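Local coordinates for 2-hydroxymethyl glutarate dehydrogenase (Eubacterium barkeri, PDB 3CKY) that catalyses the NAD-dependent interconversion of 2-formylglutarate and (S)-2-hydroxymethylglutarate, a step of nicotinate fermentation, at the interface of chains A and B. Sequence-based numbering; all coordinates share one arbitrary frame. Chains: chain A/B, 2-hydroxymethyl glutarate dehydrogenase.

The interface of chains A and B. Residues chain A 169, 172-173, 176; chain B 195, 198, 200, 205.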
ATOM      1  N   ALA A 169      -5.151  25.338   9.100  1.00 50.72           N
ATOM      2  CA  ALA A 169      -3.808  24.948   9.612  1.00 49.65           C
ATOM      3  C   ALA A 169      -3.824  24.241  10.969  1.00 48.56           C
ATOM      4  O   ALA A 169      -2.989  23.356  11.207  1.00 48.16           O
ATOM      5  CB  ALA A 169      -2.864  26.155   9.655  1.00 49.72           C
ATOM      6  N   ALA A 172      -4.879  20.896  10.146  1.00 42.64           N
ATOM      7  CA  ALA A 172      -3.748  20.314   9.466  1.00 42.42           C
ATOM      8  C   ALA A 172      -2.686  19.728  10.403  1.00 42.06           C
ATOM      9  O   ALA A 172      -2.208  18.598  10.166  1.00 41.74           O
ATOM     10  CB  ALA A 172      -3.105  21.358   8.528  1.00 42.31           C
ATOM     11  N   VAL A 173      -2.304  20.486  11.435  1.00 41.61           N
ATOM     12  CA  VAL A 173      -1.161  20.108  12.266  1.00 41.61           C
ATOM     13  C   VAL A 173      -1.545  18.934  13.148  1.00 41.50           C
ATOM     14  O   VAL A 173      -0.744  18.026  13.370  1.00 41.50           O
ATOM     15  CB  VAL A 173      -0.575  21.319  13.086  1.00 41.44           C
ATOM     16  CG1 VAL A 173      -1.476  21.697  14.276  1.00 40.83           C
ATOM     17  CG2 VAL A 173       0.869  21.017  13.528  1.00 41.18           C
ATOM     18  N   VAL A 176      -1.496  15.855  10.960  1.00 39.69           N
ATOM     19  CA  VAL A 176      -0.119  15.444  10.707  1.00 39.73           C
ATOM     20  C   VAL A 176       0.496  14.772  11.932  1.00 39.80           C
ATOM     21  O   VAL A 176       1.212  13.767  11.804  1.00 40.13           O
ATOM     22  CB  VAL A 176       0.765  16.617  10.250  1.00 39.62           C
ATOM     23  CG1 VAL A 176       2.222  16.201  10.230  1.00 39.41           C
ATOM     24  CG2 VAL A 176       0.314  17.124   8.864  1.00 39.63           C
TER
ATOM     25  N   GLY B 195       1.820  18.509   5.435  1.00 39.50           N
ATOM     26  CA  GLY B 195       1.692  19.687   6.295  1.00 39.50           C
ATOM     27  C   GLY B 195       1.993  20.991   5.568  1.00 39.79           C
ATOM     28  O   GLY B 195       1.232  21.966   5.673  1.00 39.55           O
ATOM     29  N   CYS B 198      -0.694  21.817   3.224  1.00 41.88           N
ATOM     30  CA  CYS B 198      -1.829  22.381   3.978  1.00 42.07           C
ATOM     31  C   CYS B 198      -1.517  23.711   4.665  1.00 41.99           C
ATOM     32  O   CYS B 198      -2.305  24.192   5.474  1.00 41.89           O
ATOM     33  CB  CYS B 198      -2.315  21.380   5.015  1.00 42.15           C
ATOM     34  SG  CYS B 198      -2.911  19.881   4.269  1.00 42.82           S
ATOM     35  N   LEU B 200       1.356  24.674   6.540  1.00 42.51           N
ATOM     36  CA  LEU B 200       2.187  24.699   7.743  1.00 42.81           C
ATOM     37  C   LEU B 200       3.642  24.987   7.392  1.00 43.06           C
ATOM     38  O   LEU B 200       4.169  24.447   6.418  1.00 43.00           O
ATOM     39  CB  LEU B 200       2.100  23.362   8.487  1.00 42.66           C
ATOM     40  CG  LEU B 200       0.710  22.967   8.988  1.00 42.45           C
ATOM     41  CD1 LEU B 200       0.751  21.546   9.535  1.00 40.89           C
ATOM     42  CD2 LEU B 200       0.207  23.970  10.037  1.00 40.73           C
ATOM     43  N   MET B 205       5.552  22.756  12.554  1.00 45.05           N
ATOM     44  CA  MET B 205       5.454  21.320  12.714  1.00 45.55           C
ATOM     45  C   MET B 205       6.502  20.792  13.676  1.00 46.29           C
ATOM     46  O   MET B 205       6.180  19.980  14.539  1.00 46.29           O
ATOM     47  CB  MET B 205       5.543  20.616  11.359  1.00 45.43           C
ATOM     48  CG  MET B 205       4.252  20.734  10.555  1.00 44.67           C
ATOM     49  SD  MET B 205       4.256  19.816   9.015  1.00 43.97           S
ATOM     50  CE  MET B 205       5.394  20.739   7.990  1.00 41.68           C
TER
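B:Leu200 points end-on into the first turns of the chain A helix, between A:Ala169, A:Ala172 and A:Val173. Its two methyls divide the work. CD1 rests on the helix backbone, 3.6 Å from CA of A:Val173, and it also nears the CB methyl of A:Ala172. CD2 of B:Leu200 turns towards the start of the helix and lies 3.8 Å from the CB methyl of A:Ala169 and 3.5 Å from the backbone O of the same residue. The B:Leu200 torsions explain this reach: CG stands anti to the carbonyl carbon (chi1 -61°), and chi2 of 173° carries CD1 straight on towards A:Val173, while CD2 branches off towards A:Ala169. The side chains of A:Val173 and B:Leu200 cross at about a right angle. A:Val173 meets B:Leu200 through CB and CG2, and CG2 is 4.0 Å from CD1. An alanine in place of B:Leu200 would probably open a gap over A:Ala169, A:Ala172 and A:Val173 and leave this stretch of the helix less well packed.

Beside the leucine, A:Ala172 and B:Cys198 meet CB to CB at 3.6 Å. The small alanine side chain probably allows this close approach. The thiol SG is not part of this pairing, which is carried by the methylene. One turn on, A:Val176 sends its CG2 branch across to B:Gly195, 3.9 Å from the glycine CA. With no side chain there, the valine methyl packs straight onto the chain B backbone. B:Met205 stands at the margin, with its thioether SD 4.3 Å from CG1 of A:Val176.

The patch is mainly apolar packing within the homotetramer. The chain A residues lie on the N-terminal part of helix 169-197. Chain B supplies the end of its own copy of that helix, the loop after it and helix 202-210. The two-fold axis repeats the contact with the chains exchanged. Active-site A:Lys174 is about 6 Å from the patch centre, so this packing probably helps steady the helix that carries it.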